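Methylxanthine N3-demethylase NdmB (Pseudomonas putida, PDB 6ICL) catalyses the N3-demethylation of theobromine and related methylxanthines, a Rieske oxygenase step of caffeine degradation that uses a [2Fe-2S] cluster, NADH and dioxygen. Local coordinates at residues 33-38 and 358-363; 116-121 and 127-132; 219-224 and 346-351. All blocks are in the same frame, centred on the assembly; numbering follows the deposited sequence.

Contact 1. Residues 33-38 and 358-363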
loop_
_atom_site.group_PDB
_atom_site.type_symbol
_atom_site.label_atom_id
_atom_site.label_comp_id
_atom_site.label_asym_id
_atom_site.label_seq_id
_atom_site.Cartn_x
_atom_site.Cartn_y
_atom_site.Cartn_z
ATOM N N LEU A 33 6.268 39.728 -1.094
ATOM C CA LEU A 33 6.404 38.714 -0.058
ATOM C C LEU A 33 7.863 38.425 0.248
ATOM O O LEU A 33 8.180 38.029 1.373
ATOM C CB LEU A 33 5.672 37.433 -0.476
ATOM C CG LEU A 33 4.152 37.544 -0.673
ATOM C CD1 LEU A 33 3.539 36.229 -1.208
ATOM C CD2 LEU A 33 3.490 37.944 0.611
ATOM N N ARG A 34 8.762 38.655 -0.705
ATOM C CA ARG A 34 10.178 38.416 -0.456
ATOM C C ARG A 34 10.768 39.302 0.637
ATOM O O ARG A 34 11.791 38.930 1.217
ATOM C CB ARG A 34 10.957 38.604 -1.748
ATOM C CG ARG A 34 10.481 37.671 -2.837
ATOM C CD ARG A 34 11.302 37.861 -4.084
ATOM N NE ARG A 34 12.711 37.559 -3.854
ATOM C CZ ARG A 34 13.247 36.362 -4.057
ATOM N NH1 ARG A 34 12.480 35.371 -4.490
ATOM N NH2 ARG A 34 14.543 36.155 -3.832
ATOM N N HIS A 35 10.145 40.442 0.954
ATOM C CA HIS A 35 10.709 41.422 1.888
ATOM C C HIS A 35 10.283 41.200 3.331
ATOM O O HIS A 35 10.743 41.931 4.222
ATOM C CB HIS A 35 10.318 42.843 1.458
ATOM C CG HIS A 35 10.923 43.254 0.152
ATOM N ND1 HIS A 35 10.280 43.085 -1.055
ATOM C CD2 HIS A 35 12.129 43.802 -0.136
ATOM C CE1 HIS A 35 11.060 43.513 -2.029
ATOM N NE2 HIS A 35 12.188 43.952 -1.498
ATOM N N PHE A 36 9.423 40.221 3.585
ATOM C CA PHE A 36 8.981 39.914 4.935
ATOM C C PHE A 36 9.704 38.688 5.487
ATOM O O PHE A 36 10.224 37.849 4.742
ATOM C CB PHE A 36 7.469 39.690 4.954
ATOM C CG PHE A 36 6.678 40.914 4.603
ATOM C CD1 PHE A 36 6.415 41.231 3.274
ATOM C CD2 PHE A 36 6.180 41.747 5.609
ATOM C CE1 PHE A 36 5.652 42.387 2.941
ATOM C CE2 PHE A 36 5.425 42.887 5.301
ATOM C CZ PHE A 36 5.165 43.208 3.956
ATOM N N TRP A 37 9.757 38.616 6.812
ATOM C CA TRP A 37 10.230 37.427 7.501
ATOM C C TRP A 37 9.151 36.351 7.473
ATOM O O TRP A 37 8.000 36.609 7.836
ATOM C CB TRP A 37 10.582 37.745 8.951
ATOM C CG TRP A 37 11.736 38.668 9.119
ATOM C CD1 TRP A 37 11.699 40.035 9.106
ATOM C CD2 TRP A 37 13.102 38.305 9.379
ATOM N NE1 TRP A 37 12.950 40.539 9.329
ATOM C CE2 TRP A 37 13.835 39.506 9.503
ATOM C CE3 TRP A 37 13.772 37.085 9.515
ATOM C CZ2 TRP A 37 15.221 39.527 9.762
ATOM C CZ3 TRP A 37 15.149 37.103 9.765
ATOM C CH2 TRP A 37 15.857 38.320 9.883
ATOM N N HIS A 38 9.525 35.151 7.031
ATOM C CA HIS A 38 8.611 34.015 7.027
ATOM C C HIS A 38 9.195 32.867 7.842
ATOM O O HIS A 38 10.404 32.605 7.772
ATOM C CB HIS A 38 8.351 33.531 5.609
ATOM C CG HIS A 38 7.724 34.566 4.734
ATOM N ND1 HIS A 38 6.433 35.000 4.913
ATOM C CD2 HIS A 38 8.221 35.265 3.688
ATOM C CE1 HIS A 38 6.162 35.930 4.016
ATOM N NE2 HIS A 38 7.227 36.100 3.255
ATOM N N GLU A 358 10.861 53.268 -1.587
ATOM C CA GLU A 358 10.151 54.255 -0.783
ATOM C C GLU A 358 8.652 53.982 -0.774
ATOM O O GLU A 358 7.997 54.134 0.263
ATOM C CB GLU A 358 10.464 55.668 -1.285
ATOM C CG GLU A 358 11.187 56.533 -0.244
ATOM C CD GLU A 358 12.250 55.756 0.554
ATOM O OE1 GLU A 358 12.089 55.617 1.797
ATOM O OE2 GLU A 358 13.236 55.274 -0.060
ATOM N N ALA A 359 8.091 53.560 -1.904
ATOM C CA ALA A 359 6.673 53.208 -1.926
ATOM C C ALA A 359 6.369 52.084 -0.939
ATOM O O ALA A 359 5.430 52.172 -0.133
ATOM C CB ALA A 359 6.262 52.807 -3.340
ATOM N N PHE A 360 7.183 51.027 -0.968
ATOM C CA PHE A 360 6.985 49.899 -0.064
ATOM C C PHE A 360 7.095 50.329 1.391
ATOM O O PHE A 360 6.223 50.016 2.211
ATOM C CB PHE A 360 8.004 48.803 -0.377
ATOM C CG PHE A 360 7.796 47.539 0.412
ATOM C CD1 PHE A 360 6.782 46.661 0.075
ATOM C CD2 PHE A 360 8.610 47.234 1.487
ATOM C CE1 PHE A 360 6.583 45.491 0.791
ATOM C CE2 PHE A 360 8.424 46.061 2.209
ATOM C CZ PHE A 360 7.403 45.194 1.858
ATOM N N ARG A 361 8.175 51.044 1.735
ATOM C CA ARG A 361 8.380 51.432 3.128
ATOM C C ARG A 361 7.215 52.266 3.640
ATOM O O ARG A 361 6.821 52.150 4.810
ATOM C CB ARG A 361 9.695 52.197 3.285
ATOM C CG ARG A 361 10.952 51.382 2.986
ATOM C CD ARG A 361 12.225 52.236 3.069
ATOM N NE ARG A 361 12.305 52.992 4.312
ATOM C CZ ARG A 361 12.907 52.563 5.416
ATOM N NH1 ARG A 361 13.488 51.369 5.439
ATOM N NH2 ARG A 361 12.918 53.326 6.501
ATOM N N ASP A 362 6.646 53.112 2.773
ATOM C CA ASP A 362 5.484 53.903 3.164
ATOM C C ASP A 362 4.296 53.005 3.449
ATOM O O ASP A 362 3.602 53.176 4.460
ATOM C CB ASP A 362 5.134 54.911 2.067
ATOM C CG ASP A 362 5.978 56.169 2.139
ATOM O OD1 ASP A 362 6.473 56.508 3.240
ATOM O OD2 ASP A 362 6.132 56.824 1.087
ATOM N N SER A 363 4.044 52.044 2.560
ATOM C CA SER A 363 2.916 51.140 2.741
ATOM C C SER A 363 3.056 50.320 4.026
ATOM O O SER A 363 2.093 50.188 4.792
ATOM C CB SER A 363 2.787 50.233 1.525
ATOM O OG SER A 363 1.683 49.360 1.698
#
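Phe360 swings its ring out of helix 357-365 with CG anti to the backbone N (chi1 -174°), and the far end of the ring reaches the turn before strand 37-42. There it meets His35 and Phe36, whose CG atoms both stand beside their own backbone N. Phe36 gives the nearest approach, with its CE1 3.5 Å from Phe360 CZ. Phe36 CE1 lies at the edge of the Phe360 ring, near its plane. Phe36 CZ follows at 3.7 Å from Phe360 CZ, so the CE1-CZ side of the Phe36 ring does the touching. The two rings are steeply inclined, their planes 74° apart. His35 uses its base rather than its ring tip: its CB sits 3.8 Å from Phe360 CE2. The imidazole lies oblique to the Phe360 ring, with the planes at 42°. Phe155 completes the cluster, stacking on His35 and also meeting Phe360. Phe36 also packs on Pro255, and Phe360 on Ala353 of helix 337-355.

The turn that presents His35 and Phe36 is braced from within. His38 NE2 donates to Leu33 O at 2.9 Å, and this carbonyl oxygen lies close to the plane of the imidazole. His35 O bonds to Thr158 OG1. The three touching side chains are buried, and the contact between the two segments is apolar and aromatic. It is plain packing away from the metal sites. Its chemistry is consistent with hydrophobic cohesion, the C-terminal helix being held against the turn that leads into strand 37-42 by van der Waals contact between rings.

Contact 2. Residues 116-121 and 127-132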
loop_
_atom_site.group_PDB
_atom_site.type_symbol
_atom_site.label_atom_id
_atom_site.label_comp_id
_atom_site.label_asym_id
_atom_site.label_seq_id
_atom_site.Cartn_x
_atom_site.Cartn_y
_atom_site.Cartn_z
ATOM N N GLY A 116 27.797 32.238 2.553
ATOM C CA GLY A 116 27.637 31.643 1.239
ATOM C C GLY A 116 28.870 31.664 0.358
ATOM O O GLY A 116 28.768 31.299 -0.821
ATOM N N ALA A 117 30.027 32.076 0.882
ATOM C CA ALA A 117 31.266 32.062 0.116
ATOM C C ALA A 117 31.907 30.687 0.210
ATOM O O ALA A 117 31.990 30.105 1.294
ATOM C CB ALA A 117 32.242 33.124 0.635
ATOM N N CYS A 118 32.343 30.156 -0.919
ATOM C CA CYS A 118 33.037 28.883 -0.903
ATOM C C CYS A 118 34.448 29.119 -0.372
ATOM O O CYS A 118 35.192 29.919 -0.942
ATOM C CB CYS A 118 33.066 28.269 -2.299
ATOM S SG CYS A 118 34.061 26.804 -2.315
ATOM N N GLN A 119 34.805 28.443 0.724
ATOM C CA GLN A 119 36.100 28.616 1.370
ATOM C C GLN A 119 37.069 27.461 1.116
ATOM O O GLN A 119 38.253 27.575 1.462
ATOM C CB GLN A 119 35.907 28.819 2.880
ATOM C CG GLN A 119 35.225 30.155 3.249
ATOM C CD GLN A 119 35.986 31.382 2.742
ATOM O OE1 GLN A 119 37.185 31.329 2.499
ATOM N NE2 GLN A 119 35.278 32.488 2.568
ATOM N N LEU A 120 36.618 26.374 0.485
ATOM C CA LEU A 120 37.527 25.295 0.116
ATOM C C LEU A 120 36.960 24.530 -1.067
ATOM O O LEU A 120 35.800 24.105 -1.039
ATOM C CB LEU A 120 37.774 24.322 1.277
ATOM C CG LEU A 120 38.673 23.158 0.825
ATOM C CD1 LEU A 120 40.075 23.668 0.485
ATOM C CD2 LEU A 120 38.714 22.026 1.848
ATOM N N ILE A 121 37.786 24.372 -2.094
ATOM C CA ILE A 121 37.569 23.436 -3.186
ATOM C C ILE A 121 38.571 22.298 -3.008
ATOM O O ILE A 121 39.773 22.490 -3.264
ATOM C CB ILE A 121 37.720 24.142 -4.541
ATOM C CG1 ILE A 121 36.694 25.277 -4.639
ATOM C CG2 ILE A 121 37.586 23.147 -5.687
ATOM C CD1 ILE A 121 36.810 26.128 -5.878
ATOM N N LYS A 127 44.952 28.203 -3.458
ATOM C CA LYS A 127 43.640 27.722 -3.864
ATOM C C LYS A 127 43.549 28.145 -5.365
ATOM O O LYS A 127 43.905 27.303 -6.191
ATOM C CB LYS A 127 42.510 28.220 -2.924
ATOM C CG LYS A 127 42.572 27.647 -1.490
ATOM C CD LYS A 127 41.384 28.065 -0.612
ATOM C CE LYS A 127 41.247 29.596 -0.503
ATOM N NZ LYS A 127 40.286 30.042 0.577
ATOM N N SER A 128 43.164 29.363 -5.793
ATOM C CA SER A 128 42.538 30.473 -5.067
ATOM C C SER A 128 41.106 30.563 -5.582
ATOM O O SER A 128 40.880 30.544 -6.794
ATOM C CB SER A 128 43.279 31.792 -5.287
ATOM O OG SER A 128 42.475 32.733 -5.992
ATOM N N ILE A 129 40.142 30.665 -4.675
ATOM C CA ILE A 129 38.750 30.413 -5.033
ATOM C C ILE A 129 38.167 31.616 -5.765
ATOM O O ILE A 129 38.192 32.746 -5.260
ATOM C CB ILE A 129 37.935 30.055 -3.782
ATOM C CG1 ILE A 129 38.539 28.808 -3.142
ATOM C CG2 ILE A 129 36.465 29.830 -4.131
ATOM C CD1 ILE A 129 37.981 28.481 -1.821
ATOM N N SER A 130 37.639 31.367 -6.967
ATOM C CA SER A 130 36.922 32.354 -7.766
ATOM C C SER A 130 35.789 33.009 -6.978
ATOM O O SER A 130 35.154 32.354 -6.144
ATOM C CB SER A 130 36.362 31.690 -9.024
ATOM O OG SER A 130 35.226 32.391 -9.510
ATOM N N PRO A 131 35.510 34.299 -7.205
ATOM C CA PRO A 131 34.316 34.913 -6.591
ATOM C C PRO A 131 33.001 34.353 -7.127
ATOM O O PRO A 131 31.974 34.448 -6.437
ATOM C CB PRO A 131 34.465 36.404 -6.938
ATOM C CG PRO A 131 35.909 36.580 -7.320
ATOM C CD PRO A 131 36.323 35.280 -7.940
ATOM N N ARG A 132 33.007 33.787 -8.339
ATOM C CA ARG A 132 31.851 33.093 -8.898
ATOM C C ARG A 132 31.378 31.942 -8.007
ATOM O O ARG A 132 30.201 31.564 -8.073
ATOM C CB ARG A 132 32.210 32.586 -10.304
ATOM C CG ARG A 132 31.237 32.983 -11.405
ATOM C CD ARG A 132 31.869 32.961 -12.809
ATOM N NE ARG A 132 31.898 31.641 -13.459
ATOM C CZ ARG A 132 30.832 30.994 -13.940
ATOM N NH1 ARG A 132 30.987 29.811 -14.527
ATOM N NH2 ARG A 132 29.606 31.505 -13.831
#
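Lys127 opens the second segment and reaches over to the backbone of Gln119. Its chain bends at chi3 (-57°), and NZ makes a weak hydrogen bond to Gln119 O at 3.3 Å. Gln119 OE1 is farther off, 3.9 Å from Lys127 NZ, and the amide of Gln119 has its stronger partner in Asp113, bonded through NE2. Ile129 carries most of the contact. Its CD1 presses against the main chain, 3.2 Å from Gln119 C and 3.3 Å from Cys118 O. Its other branch, CG2, also lies against Cys118 O, at 3.4 Å. Beyond that oxygen, Ile129 CG2 touches two side chains, Cys118 CB at 4.2 Å and Ile121 CD1 at 4.1 Å. Next comes Ser130, whose OG accepts from Arg132 N at 2.9 Å in an ST turn.

Strand 118-120 is the edge strand of the small antiparallel sheet in the Rieske domain, paired with strand 111-112. The segment 127-132 lies in the loop leading to strand 137-143, and Ile121 packs on Trp110 of the cluster pocket and on Val333 of a second subunit.

Contact 3. Residues 219-224 and 346-351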
loop_
_atom_site.group_PDB
_atom_site.type_symbol
_atom_site.label_atom_id
_atom_site.label_comp_id
_atom_site.label_asym_id
_atom_site.label_seq_id
_atom_site.Cartn_x
_atom_site.Cartn_y
_atom_site.Cartn_z
ATOM N N VAL A 219 -10.467 48.573 12.696
ATOM C CA VAL A 219 -9.278 47.931 12.164
ATOM C C VAL A 219 -8.231 49.003 11.934
ATOM O O VAL A 219 -8.430 49.904 11.108
ATOM C CB VAL A 219 -9.578 47.177 10.861
ATOM C CG1 VAL A 219 -8.317 46.490 10.372
ATOM C CG2 VAL A 219 -10.728 46.181 11.071
ATOM N N ASN A 220 -7.115 48.901 12.649
ATOM C CA ASN A 220 -6.001 49.822 12.499
ATOM C C ASN A 220 -4.817 49.147 11.822
ATOM O O ASN A 220 -4.628 47.930 11.927
ATOM C CB ASN A 220 -5.538 50.351 13.854
ATOM C CG ASN A 220 -6.654 51.024 14.625
ATOM O OD1 ASN A 220 -7.616 51.523 14.040
ATOM N ND2 ASN A 220 -6.526 51.046 15.946
ATOM N N ARG A 221 -4.012 49.963 11.145
ATOM C CA ARG A 221 -2.661 49.612 10.727
ATOM C C ARG A 221 -1.687 50.340 11.645
ATOM O O ARG A 221 -1.659 51.576 11.664
ATOM C CB ARG A 221 -2.410 50.009 9.274
ATOM C CG ARG A 221 -3.373 49.421 8.244
ATOM C CD ARG A 221 -2.840 49.771 6.872
ATOM N NE ARG A 221 -3.725 49.429 5.765
ATOM C CZ ARG A 221 -3.439 49.752 4.507
ATOM N NH1 ARG A 221 -2.321 50.419 4.243
ATOM N NH2 ARG A 221 -4.249 49.418 3.519
ATOM N N VAL A 222 -0.901 49.586 12.412
ATOM C CA VAL A 222 0.015 50.133 13.406
ATOM C C VAL A 222 1.339 49.381 13.286
ATOM O O VAL A 222 1.405 48.182 13.591
ATOM C CB VAL A 222 -0.552 50.007 14.827
ATOM C CG1 VAL A 222 0.437 50.552 15.829
ATOM C CG2 VAL A 222 -1.904 50.694 14.937
ATOM N N ASP A 223 2.384 50.071 12.834
ATOM C CA ASP A 223 3.750 49.543 12.842
ATOM C C ASP A 223 3.845 48.170 12.161
ATOM O O ASP A 223 4.391 47.217 12.719
ATOM C CB ASP A 223 4.284 49.462 14.280
ATOM C CG ASP A 223 4.270 50.814 15.007
ATOM O OD1 ASP A 223 4.554 51.837 14.365
ATOM O OD2 ASP A 223 3.994 50.847 16.229
ATOM N N GLY A 224 3.310 48.069 10.945
ATOM C CA GLY A 224 3.388 46.821 10.199
ATOM C C GLY A 224 2.388 45.750 10.594
ATOM O O GLY A 224 2.475 44.626 10.082
ATOM N N HIS A 346 -2.737 43.902 1.465
ATOM C CA HIS A 346 -1.942 43.010 0.625
ATOM C C HIS A 346 -1.803 43.579 -0.786
ATOM O O HIS A 346 -0.705 43.605 -1.347
ATOM C CB HIS A 346 -2.563 41.607 0.590
ATOM C CG HIS A 346 -1.902 40.633 1.515
ATOM N ND1 HIS A 346 -0.898 39.781 1.096
ATOM C CD2 HIS A 346 -2.083 40.387 2.837
ATOM C CE1 HIS A 346 -0.495 39.047 2.120
ATOM N NE2 HIS A 346 -1.198 39.393 3.187
ATOM N N LYS A 347 -2.909 44.065 -1.364
ATOM C CA LYS A 347 -2.855 44.610 -2.723
ATOM C C LYS A 347 -1.955 45.831 -2.793
ATOM O O LYS A 347 -1.178 45.990 -3.740
ATOM C CB LYS A 347 -4.260 44.980 -3.209
ATOM C CG LYS A 347 -4.307 45.430 -4.672
ATOM C CD LYS A 347 -3.830 44.297 -5.573
ATOM C CE LYS A 347 -3.932 44.624 -7.054
ATOM N NZ LYS A 347 -3.189 43.611 -7.883
ATOM N N GLU A 348 -2.055 46.706 -1.796
ATOM C CA GLU A 348 -1.239 47.909 -1.773
ATOM C C GLU A 348 0.238 47.564 -1.616
ATOM O O GLU A 348 1.098 48.143 -2.296
ATOM C CB GLU A 348 -1.726 48.811 -0.639
ATOM C CG GLU A 348 -0.859 50.021 -0.340
ATOM C CD GLU A 348 -1.361 50.778 0.874
ATOM O OE1 GLU A 348 -2.601 50.802 1.102
ATOM O OE2 GLU A 348 -0.510 51.323 1.612
ATOM N N LEU A 349 0.545 46.608 -0.728
ATOM C CA LEU A 349 1.918 46.138 -0.559
ATOM C C LEU A 349 2.451 45.517 -1.840
ATOM O O LEU A 349 3.600 45.761 -2.226
ATOM C CB LEU A 349 1.985 45.126 0.581
ATOM C CG LEU A 349 1.740 45.716 1.954
ATOM C CD1 LEU A 349 1.335 44.614 2.930
ATOM C CD2 LEU A 349 2.982 46.444 2.442
ATOM N N SER A 350 1.632 44.713 -2.510
ATOM C CA SER A 350 2.054 44.106 -3.768
ATOM C C SER A 350 2.419 45.166 -4.804
ATOM O O SER A 350 3.402 45.021 -5.542
ATOM C CB SER A 350 0.933 43.207 -4.290
ATOM O OG SER A 350 1.197 42.762 -5.602
ATOM N N LEU A 351 1.628 46.239 -4.880
ATOM C CA LEU A 351 1.914 47.294 -5.851
ATOM C C LEU A 351 3.089 48.145 -5.402
ATOM O O LEU A 351 3.945 48.498 -6.221
ATOM C CB LEU A 351 0.678 48.163 -6.059
ATOM C CG LEU A 351 -0.529 47.429 -6.619
ATOM C CD1 LEU A 351 -1.788 48.255 -6.415
ATOM C CD2 LEU A 351 -0.283 47.162 -8.075
#
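Arg221 sets the end of its guanidinium against the carboxylate of Glu348, and this pair is the whole of the contact. Both terminal nitrogens go to one oxygen. Arg221 NH1 and Arg221 NH2 each lie 3.2 Å from Glu348 OE1. NH1 also makes a weak hydrogen bond to Glu348 OE2, at 3.3 Å. The oxygen OE1 lies almost exactly in the guanidinium plane, at its edge. Seen from the acid the approach is less regular. Both nitrogens come to OE1 from the same face of the carboxylate, well above its plane, and the two flat groups are turned 46° from each other. The two stronger bonds converge on one atom, OE1, with a weak one to OE2, so this is not the coplanar, oxygen-for-nitrogen pairing.

The arginine gets there by an extended chain from CG to NE, directed out of strand 219-222. Glu348 answers from helix 337-355 with its CG turned away from the backbone N (chi1 171°) and an extended chain beyond. Two neighbours help to fix the pair. Ser363 OG of helix 357-365 bonds to Glu348 OE2, and Trp345 offers its ring to Arg221 in a cation-pi contact. Replacing Arg221 by an alanine would probably leave the Glu348 carboxylate without its countercharge and Trp345 without its cation.

The site is partly open to solvent and lies away from the iron centres. The chemistry implies a charged link between strand 219-222 of the large antiparallel sheet and the helix beside it, with Glu348 shared between Arg221 and the last helix.

How the contacts relate
From the N terminus, the chain first supplies 33-38, which waits until 358-363 to close contact 1, the longest loop of the three. It ties the turn before strand 37-42 to helix 357-365. Contacts 2 and 3 both fall within that loop, one after the other. Contact 2 is a short closure inside the Rieske domain, between 116-121 and 127-132. Contact 3 joins strand 219-222 to helix 337-355 in the C-terminal domain. None cross. Contacts 1 and 3 adjoin, with centres about 9 Å apart, and meet where helix 357-365 packs on helix 337-355. Contact 2 stands apart, its centre about 32 Å from that of contact 1 and about 41 Å from that of contact 3.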